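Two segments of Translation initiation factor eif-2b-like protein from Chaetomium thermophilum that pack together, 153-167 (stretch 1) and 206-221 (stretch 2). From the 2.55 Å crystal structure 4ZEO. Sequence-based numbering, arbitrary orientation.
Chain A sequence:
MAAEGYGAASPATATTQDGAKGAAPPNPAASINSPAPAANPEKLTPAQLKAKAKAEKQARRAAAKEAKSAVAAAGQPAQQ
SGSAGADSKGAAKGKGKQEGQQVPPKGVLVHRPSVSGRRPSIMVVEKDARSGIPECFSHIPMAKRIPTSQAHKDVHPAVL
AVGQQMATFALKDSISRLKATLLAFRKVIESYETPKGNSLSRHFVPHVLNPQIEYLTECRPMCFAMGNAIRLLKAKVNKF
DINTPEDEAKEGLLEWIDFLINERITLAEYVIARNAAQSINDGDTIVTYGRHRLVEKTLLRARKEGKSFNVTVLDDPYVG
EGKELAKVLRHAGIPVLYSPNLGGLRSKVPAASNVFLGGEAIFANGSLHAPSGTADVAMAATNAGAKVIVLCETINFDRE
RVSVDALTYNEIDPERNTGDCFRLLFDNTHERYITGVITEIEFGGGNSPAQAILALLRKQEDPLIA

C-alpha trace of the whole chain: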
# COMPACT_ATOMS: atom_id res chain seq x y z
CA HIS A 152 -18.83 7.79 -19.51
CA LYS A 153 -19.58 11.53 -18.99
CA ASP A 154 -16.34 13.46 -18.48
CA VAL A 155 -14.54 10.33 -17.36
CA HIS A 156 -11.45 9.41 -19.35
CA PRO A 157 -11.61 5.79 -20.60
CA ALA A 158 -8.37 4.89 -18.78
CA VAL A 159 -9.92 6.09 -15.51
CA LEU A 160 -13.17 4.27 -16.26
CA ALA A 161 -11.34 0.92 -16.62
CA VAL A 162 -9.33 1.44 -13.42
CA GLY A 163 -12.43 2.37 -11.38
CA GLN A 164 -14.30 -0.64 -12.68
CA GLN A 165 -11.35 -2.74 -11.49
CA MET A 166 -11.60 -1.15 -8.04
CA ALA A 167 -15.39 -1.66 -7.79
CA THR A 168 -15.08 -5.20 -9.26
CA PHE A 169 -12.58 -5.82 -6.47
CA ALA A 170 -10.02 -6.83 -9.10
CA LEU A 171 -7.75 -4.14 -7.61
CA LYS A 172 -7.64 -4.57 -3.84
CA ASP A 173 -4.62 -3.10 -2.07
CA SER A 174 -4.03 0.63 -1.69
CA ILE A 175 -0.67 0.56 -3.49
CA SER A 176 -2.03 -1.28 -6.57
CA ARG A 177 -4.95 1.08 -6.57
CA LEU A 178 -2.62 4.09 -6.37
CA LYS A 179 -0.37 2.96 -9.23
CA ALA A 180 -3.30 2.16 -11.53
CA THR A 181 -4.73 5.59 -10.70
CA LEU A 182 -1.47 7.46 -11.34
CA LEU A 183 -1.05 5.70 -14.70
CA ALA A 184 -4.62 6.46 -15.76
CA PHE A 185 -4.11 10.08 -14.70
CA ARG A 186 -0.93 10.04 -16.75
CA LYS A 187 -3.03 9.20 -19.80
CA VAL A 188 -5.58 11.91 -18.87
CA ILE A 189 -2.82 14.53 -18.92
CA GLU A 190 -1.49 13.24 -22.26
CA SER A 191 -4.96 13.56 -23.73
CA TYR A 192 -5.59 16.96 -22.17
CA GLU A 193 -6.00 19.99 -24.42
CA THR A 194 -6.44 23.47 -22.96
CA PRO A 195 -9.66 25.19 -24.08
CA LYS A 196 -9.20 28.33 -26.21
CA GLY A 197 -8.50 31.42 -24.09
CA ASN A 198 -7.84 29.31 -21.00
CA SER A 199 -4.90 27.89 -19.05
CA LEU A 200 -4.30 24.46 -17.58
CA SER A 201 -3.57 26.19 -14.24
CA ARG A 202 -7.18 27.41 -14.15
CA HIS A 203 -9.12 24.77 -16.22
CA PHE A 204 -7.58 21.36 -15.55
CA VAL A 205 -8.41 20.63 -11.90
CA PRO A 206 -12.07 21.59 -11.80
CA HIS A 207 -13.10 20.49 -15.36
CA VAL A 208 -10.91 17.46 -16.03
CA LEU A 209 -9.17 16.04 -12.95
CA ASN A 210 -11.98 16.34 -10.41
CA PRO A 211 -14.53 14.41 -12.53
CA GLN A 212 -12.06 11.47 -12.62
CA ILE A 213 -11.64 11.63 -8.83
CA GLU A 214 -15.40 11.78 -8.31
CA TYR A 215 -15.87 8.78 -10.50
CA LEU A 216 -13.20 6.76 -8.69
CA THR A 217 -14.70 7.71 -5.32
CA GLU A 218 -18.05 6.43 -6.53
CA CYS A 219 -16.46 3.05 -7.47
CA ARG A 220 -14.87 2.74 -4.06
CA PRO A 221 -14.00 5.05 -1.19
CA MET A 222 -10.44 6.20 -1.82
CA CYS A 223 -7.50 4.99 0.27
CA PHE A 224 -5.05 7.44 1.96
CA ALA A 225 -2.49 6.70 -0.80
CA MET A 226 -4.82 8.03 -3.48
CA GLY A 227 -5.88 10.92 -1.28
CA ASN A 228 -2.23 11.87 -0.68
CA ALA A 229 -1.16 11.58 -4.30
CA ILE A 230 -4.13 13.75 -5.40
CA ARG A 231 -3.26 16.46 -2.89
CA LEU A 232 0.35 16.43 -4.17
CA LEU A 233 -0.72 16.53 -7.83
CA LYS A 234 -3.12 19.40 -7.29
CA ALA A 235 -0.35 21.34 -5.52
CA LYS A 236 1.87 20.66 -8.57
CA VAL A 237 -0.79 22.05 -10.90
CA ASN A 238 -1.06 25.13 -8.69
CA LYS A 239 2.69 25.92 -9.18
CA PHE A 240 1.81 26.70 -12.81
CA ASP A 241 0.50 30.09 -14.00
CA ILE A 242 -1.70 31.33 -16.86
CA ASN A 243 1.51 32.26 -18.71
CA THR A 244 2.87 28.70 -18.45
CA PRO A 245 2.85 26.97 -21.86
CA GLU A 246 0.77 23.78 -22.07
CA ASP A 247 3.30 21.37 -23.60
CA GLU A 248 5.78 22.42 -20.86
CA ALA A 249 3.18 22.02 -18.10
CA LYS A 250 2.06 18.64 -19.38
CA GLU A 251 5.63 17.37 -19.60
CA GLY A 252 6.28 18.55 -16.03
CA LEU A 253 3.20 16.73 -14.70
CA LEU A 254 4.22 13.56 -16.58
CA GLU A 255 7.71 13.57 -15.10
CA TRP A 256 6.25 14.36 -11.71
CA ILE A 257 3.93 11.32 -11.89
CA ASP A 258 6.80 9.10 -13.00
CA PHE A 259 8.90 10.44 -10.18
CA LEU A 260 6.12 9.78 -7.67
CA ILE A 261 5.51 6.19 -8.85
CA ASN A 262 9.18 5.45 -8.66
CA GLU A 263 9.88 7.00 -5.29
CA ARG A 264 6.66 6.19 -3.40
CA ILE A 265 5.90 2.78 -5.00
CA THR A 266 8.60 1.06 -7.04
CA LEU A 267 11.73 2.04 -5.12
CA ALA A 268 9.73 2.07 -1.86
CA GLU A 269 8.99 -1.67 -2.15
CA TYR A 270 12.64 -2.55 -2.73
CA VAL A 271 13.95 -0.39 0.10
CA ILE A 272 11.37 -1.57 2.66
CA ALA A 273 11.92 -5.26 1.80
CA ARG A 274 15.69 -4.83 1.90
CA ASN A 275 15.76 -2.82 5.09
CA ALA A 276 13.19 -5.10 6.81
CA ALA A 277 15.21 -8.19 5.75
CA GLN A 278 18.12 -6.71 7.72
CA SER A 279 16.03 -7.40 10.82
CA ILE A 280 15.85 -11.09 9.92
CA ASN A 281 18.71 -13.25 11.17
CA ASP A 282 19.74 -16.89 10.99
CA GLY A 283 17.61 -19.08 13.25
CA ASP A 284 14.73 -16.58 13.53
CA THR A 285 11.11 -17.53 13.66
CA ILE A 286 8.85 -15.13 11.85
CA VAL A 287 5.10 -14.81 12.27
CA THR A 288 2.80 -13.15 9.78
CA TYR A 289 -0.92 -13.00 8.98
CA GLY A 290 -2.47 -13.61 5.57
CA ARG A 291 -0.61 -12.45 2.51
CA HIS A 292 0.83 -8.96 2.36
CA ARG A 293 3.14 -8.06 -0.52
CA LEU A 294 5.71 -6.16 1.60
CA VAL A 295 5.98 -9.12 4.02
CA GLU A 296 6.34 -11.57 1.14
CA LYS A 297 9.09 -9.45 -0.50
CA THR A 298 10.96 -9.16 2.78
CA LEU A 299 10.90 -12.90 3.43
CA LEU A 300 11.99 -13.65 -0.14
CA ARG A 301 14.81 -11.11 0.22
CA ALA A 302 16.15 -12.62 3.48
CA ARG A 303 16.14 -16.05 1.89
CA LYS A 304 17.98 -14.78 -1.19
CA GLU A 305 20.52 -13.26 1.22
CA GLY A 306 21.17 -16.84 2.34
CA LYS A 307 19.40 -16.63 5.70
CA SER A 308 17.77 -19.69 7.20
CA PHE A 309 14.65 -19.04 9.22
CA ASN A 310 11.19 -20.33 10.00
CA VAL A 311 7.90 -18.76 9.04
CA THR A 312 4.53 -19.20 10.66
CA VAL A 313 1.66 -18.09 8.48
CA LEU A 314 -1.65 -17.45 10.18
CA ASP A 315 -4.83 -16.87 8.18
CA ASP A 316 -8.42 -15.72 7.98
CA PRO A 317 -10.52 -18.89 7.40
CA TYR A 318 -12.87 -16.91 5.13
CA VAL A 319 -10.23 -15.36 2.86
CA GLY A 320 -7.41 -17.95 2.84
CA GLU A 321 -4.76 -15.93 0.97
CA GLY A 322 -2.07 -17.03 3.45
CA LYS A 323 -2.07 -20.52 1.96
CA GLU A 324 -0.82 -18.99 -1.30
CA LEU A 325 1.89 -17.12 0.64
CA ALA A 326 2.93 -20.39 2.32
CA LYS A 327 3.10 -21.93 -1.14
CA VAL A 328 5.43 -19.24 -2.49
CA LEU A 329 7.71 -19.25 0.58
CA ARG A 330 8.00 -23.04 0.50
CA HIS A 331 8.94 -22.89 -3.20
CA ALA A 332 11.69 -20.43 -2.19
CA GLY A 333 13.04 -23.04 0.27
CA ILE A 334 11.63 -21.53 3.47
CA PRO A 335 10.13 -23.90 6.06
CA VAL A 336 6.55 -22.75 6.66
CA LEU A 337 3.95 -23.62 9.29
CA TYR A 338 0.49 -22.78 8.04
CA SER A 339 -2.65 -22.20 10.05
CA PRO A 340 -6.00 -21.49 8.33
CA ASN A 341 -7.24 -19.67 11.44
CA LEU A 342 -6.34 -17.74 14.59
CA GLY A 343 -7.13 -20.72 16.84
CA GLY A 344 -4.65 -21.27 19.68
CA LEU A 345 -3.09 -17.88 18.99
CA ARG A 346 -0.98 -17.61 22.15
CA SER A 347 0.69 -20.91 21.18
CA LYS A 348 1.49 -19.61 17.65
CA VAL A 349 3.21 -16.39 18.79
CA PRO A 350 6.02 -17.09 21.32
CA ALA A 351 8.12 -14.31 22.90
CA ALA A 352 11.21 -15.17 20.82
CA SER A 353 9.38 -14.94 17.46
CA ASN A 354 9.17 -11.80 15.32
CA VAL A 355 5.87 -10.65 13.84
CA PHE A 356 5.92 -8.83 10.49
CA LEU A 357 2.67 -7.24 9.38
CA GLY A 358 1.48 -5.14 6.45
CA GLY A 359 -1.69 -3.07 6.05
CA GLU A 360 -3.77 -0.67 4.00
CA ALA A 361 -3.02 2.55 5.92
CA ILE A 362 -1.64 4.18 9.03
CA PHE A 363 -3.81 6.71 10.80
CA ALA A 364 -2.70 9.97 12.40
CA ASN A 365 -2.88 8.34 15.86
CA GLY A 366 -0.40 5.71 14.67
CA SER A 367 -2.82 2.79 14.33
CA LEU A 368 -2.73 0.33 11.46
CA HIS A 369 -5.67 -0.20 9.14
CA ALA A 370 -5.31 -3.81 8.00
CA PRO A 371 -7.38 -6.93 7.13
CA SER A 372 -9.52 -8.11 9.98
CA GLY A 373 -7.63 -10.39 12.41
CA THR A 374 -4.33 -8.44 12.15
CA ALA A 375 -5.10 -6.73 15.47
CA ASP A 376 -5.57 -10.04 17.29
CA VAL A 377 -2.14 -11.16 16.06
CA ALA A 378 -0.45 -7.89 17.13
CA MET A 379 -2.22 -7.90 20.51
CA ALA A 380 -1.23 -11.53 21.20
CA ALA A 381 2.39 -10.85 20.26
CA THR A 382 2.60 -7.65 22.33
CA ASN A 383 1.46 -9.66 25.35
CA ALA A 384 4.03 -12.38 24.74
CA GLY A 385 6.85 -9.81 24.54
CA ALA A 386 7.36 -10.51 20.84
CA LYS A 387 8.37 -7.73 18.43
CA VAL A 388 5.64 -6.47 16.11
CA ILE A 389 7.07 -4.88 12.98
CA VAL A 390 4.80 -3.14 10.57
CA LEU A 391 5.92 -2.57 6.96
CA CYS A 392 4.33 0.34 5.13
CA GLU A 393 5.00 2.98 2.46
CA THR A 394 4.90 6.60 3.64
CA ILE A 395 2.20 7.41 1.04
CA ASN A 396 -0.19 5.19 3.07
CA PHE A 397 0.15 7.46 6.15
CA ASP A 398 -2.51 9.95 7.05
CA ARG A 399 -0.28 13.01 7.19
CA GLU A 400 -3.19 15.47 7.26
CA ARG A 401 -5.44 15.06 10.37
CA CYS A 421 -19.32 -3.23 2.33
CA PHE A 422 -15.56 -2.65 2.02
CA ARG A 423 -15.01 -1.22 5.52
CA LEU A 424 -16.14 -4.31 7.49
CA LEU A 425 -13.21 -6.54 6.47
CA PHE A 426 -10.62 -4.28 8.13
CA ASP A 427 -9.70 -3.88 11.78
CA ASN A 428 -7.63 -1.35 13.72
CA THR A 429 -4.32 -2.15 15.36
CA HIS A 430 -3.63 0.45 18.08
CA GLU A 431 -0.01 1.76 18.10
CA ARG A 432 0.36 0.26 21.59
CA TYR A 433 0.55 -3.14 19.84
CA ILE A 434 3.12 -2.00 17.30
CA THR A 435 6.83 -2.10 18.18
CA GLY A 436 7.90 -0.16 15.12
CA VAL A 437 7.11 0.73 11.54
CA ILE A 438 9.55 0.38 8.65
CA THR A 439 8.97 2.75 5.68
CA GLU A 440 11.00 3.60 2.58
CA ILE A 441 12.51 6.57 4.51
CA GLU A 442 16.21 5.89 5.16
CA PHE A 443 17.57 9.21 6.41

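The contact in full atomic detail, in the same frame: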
# COMPACT_ATOMS: atom_id res chain seq x y z
N LYS A 153 -19.61 10.13 -19.40
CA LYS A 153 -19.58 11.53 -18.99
C LYS A 153 -18.28 12.24 -19.36
O LYS A 153 -17.89 12.31 -20.53
CB LYS A 153 -19.82 11.67 -17.49
CG LYS A 153 -20.97 10.82 -16.99
CD LYS A 153 -21.64 11.44 -15.78
CE LYS A 153 -20.65 11.67 -14.67
NZ LYS A 153 -21.35 12.19 -13.47
N ASP A 154 -17.63 12.78 -18.33
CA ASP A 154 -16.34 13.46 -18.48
C ASP A 154 -15.19 12.51 -18.16
O ASP A 154 -14.02 12.90 -18.17
CB ASP A 154 -16.27 14.67 -17.54
CG ASP A 154 -16.87 15.91 -18.13
OD1 ASP A 154 -16.78 16.10 -19.37
OD2 ASP A 154 -17.38 16.74 -17.35
N VAL A 155 -15.53 11.29 -17.79
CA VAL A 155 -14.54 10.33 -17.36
C VAL A 155 -13.69 9.84 -18.53
O VAL A 155 -14.22 9.38 -19.54
CB VAL A 155 -15.21 9.14 -16.65
CG1 VAL A 155 -14.18 8.13 -16.17
CG2 VAL A 155 -16.04 9.66 -15.48
N HIS A 156 -12.38 9.93 -18.37
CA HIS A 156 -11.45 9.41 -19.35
C HIS A 156 -11.57 7.87 -19.38
O HIS A 156 -11.71 7.24 -18.33
CB HIS A 156 -10.03 9.85 -18.99
CG HIS A 156 -9.02 9.60 -20.06
ND1 HIS A 156 -8.48 8.35 -20.30
CD2 HIS A 156 -8.47 10.43 -20.98
CE1 HIS A 156 -7.62 8.43 -21.30
NE2 HIS A 156 -7.60 9.69 -21.73
N PRO A 157 -11.48 7.25 -20.57
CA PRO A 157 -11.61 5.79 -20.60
C PRO A 157 -10.58 5.04 -19.74
O PRO A 157 -10.92 4.00 -19.17
CB PRO A 157 -11.45 5.45 -22.10
CG PRO A 157 -10.79 6.65 -22.70
CD PRO A 157 -11.37 7.80 -21.94
N ALA A 158 -9.36 5.55 -19.62
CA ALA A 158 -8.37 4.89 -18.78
C ALA A 158 -8.83 4.87 -17.32
O ALA A 158 -8.66 3.86 -16.63
CB ALA A 158 -7.02 5.59 -18.91
N VAL A 159 -9.41 5.97 -16.87
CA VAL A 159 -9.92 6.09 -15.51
C VAL A 159 -11.14 5.18 -15.29
O VAL A 159 -11.28 4.53 -14.26
CB VAL A 159 -10.27 7.59 -15.18
CG1 VAL A 159 -11.08 7.72 -13.86
CG2 VAL A 159 -8.98 8.44 -15.15
N LEU A 160 -11.99 5.09 -16.30
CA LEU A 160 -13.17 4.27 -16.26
C LEU A 160 -12.81 2.78 -16.01
O LEU A 160 -13.40 2.12 -15.15
CB LEU A 160 -13.90 4.41 -17.58
CG LEU A 160 -15.34 3.93 -17.63
CD1 LEU A 160 -16.19 4.95 -16.88
CD2 LEU A 160 -15.80 3.73 -19.07
N ALA A 161 -11.81 2.29 -16.75
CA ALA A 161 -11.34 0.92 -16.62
C ALA A 161 -10.75 0.68 -15.23
O ALA A 161 -11.03 -0.34 -14.61
CB ALA A 161 -10.33 0.60 -17.70
N VAL A 162 -9.93 1.61 -14.74
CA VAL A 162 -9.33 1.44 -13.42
C VAL A 162 -10.39 1.41 -12.30
O VAL A 162 -10.31 0.58 -11.40
CB VAL A 162 -8.29 2.53 -13.13
CG1 VAL A 162 -7.97 2.61 -11.64
CG2 VAL A 162 -7.04 2.29 -13.94
N GLY A 163 -11.36 2.31 -12.37
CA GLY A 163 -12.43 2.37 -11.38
C GLY A 163 -13.27 1.10 -11.38
O GLY A 163 -13.65 0.57 -10.33
N GLN A 164 -13.55 0.60 -12.58
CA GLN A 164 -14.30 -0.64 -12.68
C GLN A 164 -13.52 -1.75 -11.98
O GLN A 164 -14.11 -2.56 -11.25
CB GLN A 164 -14.57 -0.98 -14.13
CG GLN A 164 -15.71 -0.18 -14.72
CD GLN A 164 -15.68 -0.11 -16.22
OE1 GLN A 164 -14.94 -0.85 -16.87
NE2 GLN A 164 -16.49 0.77 -16.78
N GLN A 165 -12.20 -1.76 -12.15
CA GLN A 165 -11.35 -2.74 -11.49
C GLN A 165 -11.41 -2.60 -9.97
O GLN A 165 -11.41 -3.60 -9.26
CB GLN A 165 -9.93 -2.61 -11.98
CG GLN A 165 -9.79 -2.91 -13.44
CD GLN A 165 -8.42 -2.57 -13.96
OE1 GLN A 165 -7.42 -2.67 -13.25
NE2 GLN A 165 -8.37 -2.14 -15.21
N MET A 166 -11.48 -1.37 -9.48
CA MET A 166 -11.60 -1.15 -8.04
C MET A 166 -12.96 -1.64 -7.49
O MET A 166 -13.01 -2.37 -6.50
CB MET A 166 -11.40 0.34 -7.72
CG MET A 166 -9.99 0.83 -8.04
SD MET A 166 -9.70 2.49 -7.41
CE MET A 166 -8.08 2.83 -8.06
N ALA A 167 -14.04 -1.27 -8.18
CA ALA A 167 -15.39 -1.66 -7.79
C ALA A 167 -15.64 -3.16 -7.96
O ALA A 167 -16.44 -3.76 -7.25
CB ALA A 167 -16.40 -0.86 -8.56
N PRO A 206 -10.62 21.76 -11.96
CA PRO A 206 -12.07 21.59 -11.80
C PRO A 206 -12.81 20.86 -12.96
O PRO A 206 -13.80 20.19 -12.72
CB PRO A 206 -12.55 23.03 -11.63
CG PRO A 206 -11.56 23.84 -12.42
CD PRO A 206 -10.25 23.17 -12.15
N HIS A 207 -12.40 21.07 -14.21
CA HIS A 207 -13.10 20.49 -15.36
C HIS A 207 -12.68 19.10 -15.80
O HIS A 207 -13.47 18.40 -16.40
CB HIS A 207 -13.03 21.45 -16.54
CG HIS A 207 -13.81 22.70 -16.30
ND1 HIS A 207 -13.32 23.75 -15.55
CD2 HIS A 207 -15.07 23.05 -16.66
CE1 HIS A 207 -14.23 24.70 -15.49
NE2 HIS A 207 -15.30 24.30 -16.16
N VAL A 208 -11.42 18.75 -15.59
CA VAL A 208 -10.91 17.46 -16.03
C VAL A 208 -10.52 16.50 -14.90
O VAL A 208 -10.99 15.37 -14.85
CB VAL A 208 -9.71 17.65 -16.96
CG1 VAL A 208 -9.12 16.30 -17.36
CG2 VAL A 208 -10.12 18.48 -18.19
N LEU A 209 -9.65 16.93 -14.00
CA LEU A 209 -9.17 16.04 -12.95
C LEU A 209 -10.23 15.63 -11.95
O LEU A 209 -10.37 14.45 -11.63
CB LEU A 209 -7.98 16.67 -12.21
CG LEU A 209 -7.49 15.83 -11.04
CD1 LEU A 209 -6.96 14.47 -11.50
CD2 LEU A 209 -6.41 16.59 -10.23
N ASN A 210 -10.98 16.61 -11.45
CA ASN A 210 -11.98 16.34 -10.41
C ASN A 210 -13.08 15.37 -10.85
O ASN A 210 -13.50 14.54 -10.05
CB ASN A 210 -12.60 17.67 -9.91
CG ASN A 210 -11.73 18.36 -8.87
OD1 ASN A 210 -10.62 17.90 -8.56
ND2 ASN A 210 -12.20 19.50 -8.39
N PRO A 211 -13.57 15.45 -12.12
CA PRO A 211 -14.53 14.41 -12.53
C PRO A 211 -13.96 12.98 -12.47
O PRO A 211 -14.74 12.07 -12.16
CB PRO A 211 -14.86 14.81 -13.96
CG PRO A 211 -14.74 16.30 -13.93
CD PRO A 211 -13.52 16.55 -13.10
N GLN A 212 -12.68 12.79 -12.75
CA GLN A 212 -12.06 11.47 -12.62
C GLN A 212 -12.04 11.02 -11.15
O GLN A 212 -12.35 9.89 -10.82
CB GLN A 212 -10.62 11.45 -13.18
CG GLN A 212 -10.41 12.28 -14.43
CD GLN A 212 -11.30 11.89 -15.60
OE1 GLN A 212 -11.68 10.73 -15.76
NE2 GLN A 212 -11.69 12.89 -16.39
N ILE A 213 -11.67 11.93 -10.26
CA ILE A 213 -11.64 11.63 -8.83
C ILE A 213 -13.04 11.27 -8.31
O ILE A 213 -13.20 10.34 -7.54
CB ILE A 213 -11.08 12.81 -8.03
CG1 ILE A 213 -9.68 13.15 -8.55
CG2 ILE A 213 -11.05 12.51 -6.53
CD1 ILE A 213 -9.05 14.32 -7.86
N GLU A 214 -14.04 12.02 -8.75
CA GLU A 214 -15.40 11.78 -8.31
C GLU A 214 -15.87 10.42 -8.78
O GLU A 214 -16.55 9.71 -8.04
CB GLU A 214 -16.35 12.87 -8.85
CG GLU A 214 -16.34 14.16 -8.05
CD GLU A 214 -17.20 15.27 -8.66
OE1 GLU A 214 -16.78 16.44 -8.65
OE2 GLU A 214 -18.33 14.96 -9.13
N TYR A 215 -15.50 10.06 -10.00
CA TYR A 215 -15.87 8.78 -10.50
C TYR A 215 -15.22 7.64 -9.70
O TYR A 215 -15.88 6.65 -9.36
CB TYR A 215 -15.51 8.66 -11.97
CG TYR A 215 -15.68 7.27 -12.48
CD1 TYR A 215 -16.94 6.76 -12.75
CD2 TYR A 215 -14.58 6.43 -12.64
CE1 TYR A 215 -17.11 5.47 -13.21
CE2 TYR A 215 -14.74 5.13 -13.09
CZ TYR A 215 -16.01 4.66 -13.37
OH TYR A 215 -16.17 3.37 -13.81
N LEU A 216 -13.93 7.78 -9.43
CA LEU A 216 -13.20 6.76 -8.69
C LEU A 216 -13.74 6.58 -7.27
O LEU A 216 -13.79 5.45 -6.73
CB LEU A 216 -11.70 7.09 -8.65
CG LEU A 216 -10.99 6.90 -9.99
CD1 LEU A 216 -9.56 7.43 -9.93
CD2 LEU A 216 -11.04 5.44 -10.40
N THR A 217 -14.13 7.70 -6.66
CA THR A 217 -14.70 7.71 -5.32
C THR A 217 -16.03 6.99 -5.30
O THR A 217 -16.39 6.36 -4.31
CB THR A 217 -14.91 9.15 -4.80
OG1 THR A 217 -13.65 9.82 -4.78
CG2 THR A 217 -15.48 9.14 -3.41
N GLU A 218 -16.77 7.11 -6.38
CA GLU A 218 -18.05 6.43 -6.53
C GLU A 218 -17.85 4.91 -6.62
O GLU A 218 -18.64 4.17 -6.03
CB GLU A 218 -18.79 6.96 -7.76
CG GLU A 218 -19.55 8.27 -7.51
CD GLU A 218 -19.73 9.15 -8.75
OE1 GLU A 218 -19.58 8.69 -9.90
OE2 GLU A 218 -20.07 10.34 -8.55
N CYS A 219 -16.81 4.47 -7.34
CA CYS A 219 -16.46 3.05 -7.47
C CYS A 219 -16.07 2.43 -6.15
O CYS A 219 -16.45 1.30 -5.85
CB CYS A 219 -15.32 2.85 -8.47
SG CYS A 219 -15.72 3.30 -10.14
N ARG A 220 -15.26 3.16 -5.39
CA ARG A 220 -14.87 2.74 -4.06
C ARG A 220 -14.34 3.93 -3.28
O ARG A 220 -13.64 4.77 -3.85
CB ARG A 220 -13.82 1.63 -4.14
CG ARG A 220 -13.47 1.02 -2.79
CD ARG A 220 -12.43 -0.08 -2.90
NE ARG A 220 -11.96 -0.45 -1.57
CZ ARG A 220 -11.04 -1.38 -1.33
NH1 ARG A 220 -10.49 -2.06 -2.32
NH2 ARG A 220 -10.68 -1.63 -0.07
N PRO A 221 -14.62 3.99 -1.97
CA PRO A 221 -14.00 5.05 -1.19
C PRO A 221 -12.48 4.98 -1.33
O PRO A 221 -11.90 3.90 -1.33
CB PRO A 221 -14.45 4.72 0.24
CG PRO A 221 -15.78 4.07 0.05
CD PRO A 221 -15.58 3.21 -1.16

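Two helices, 157-167 and 206-219, run side by side in nearly the same direction, their N-to-C axes 19° apart and 8.7 Å apart at closest approach. The loop leading into the first helix joins the contact as well, and the pair buries 725 Å² in all. The backbones draw together along the way: CA to CA, Asp154 to Pro211 is 6.3 Å, Gly163 to Leu216 is 5.2 Å, and Ala167 to Cys219 is 4.8 Å.

The loop end is fixed by polar bonds. Asp154 lays its CB against Pro211 CB at 3.9 Å, and its carbonyl O accepts from Gln212 NE2 at 2.9 Å. The same amide's OE1 takes the backbone N of His156 at 2.8 Å, so one glutamine side chain reads both a carbonyl and an NH of an irregular backbone. Gln212 NE2 also donates to Val208 O, 3.0 Å away and one turn back in its own helix, which uses the second amide hydrogen and helps hold the group in place. Between the two bonded residues, Val155 turns to hydrophobic work: its CG1 sits over one face of the Tyr215 ring, 4.2 Å from the centroid, a CH-pi contact, while its CG2 lies 3.7 Å from Tyr215 CB. His156 then caps the first helix, its ND1 accepting from Ala158 N at 3.0 Å.

Within the helix, Val159 points toward the partner, and its CG1 touches both Tyr215 CD2 at 3.9 Å and Leu216 CG at 4.0 Å. Leu160 starts out sideways, yet its CD1 comes to 3.5 Å from Tyr215 CZ. Tyr215 is the central knob, seated among Val159, Leu160, Gly163 and Gln164; its OH makes a weak hydrogen bond to Leu160 O at 3.3 Å, giving the phenol a polar partner at the end of an otherwise largely apolar seat.

Gly163 is the residue that makes room. An ideal CB there would stand 2.5 Å from Tyr215 CE2 and 2.8 Å from Cys219 SG, both clashes. With only hydrogen on its CA, that atom can approach Leu216 CD2 to 3.5 Å, and the carbonyl O lies 3.4 Å from Cys219 CB.

Past the glycine the packing is looser around Leu216, whose CD2 is 4.4 Å from Met166 SD. Ala167 closes the contact with a small-to-small pairing, its CB 3.9 Å from Cys219 CB, where the registered backbones are nearest. The rule is legible: a bidentate amide for the loop, a glycine that makes room for a large ring, and small residues where the helices converge.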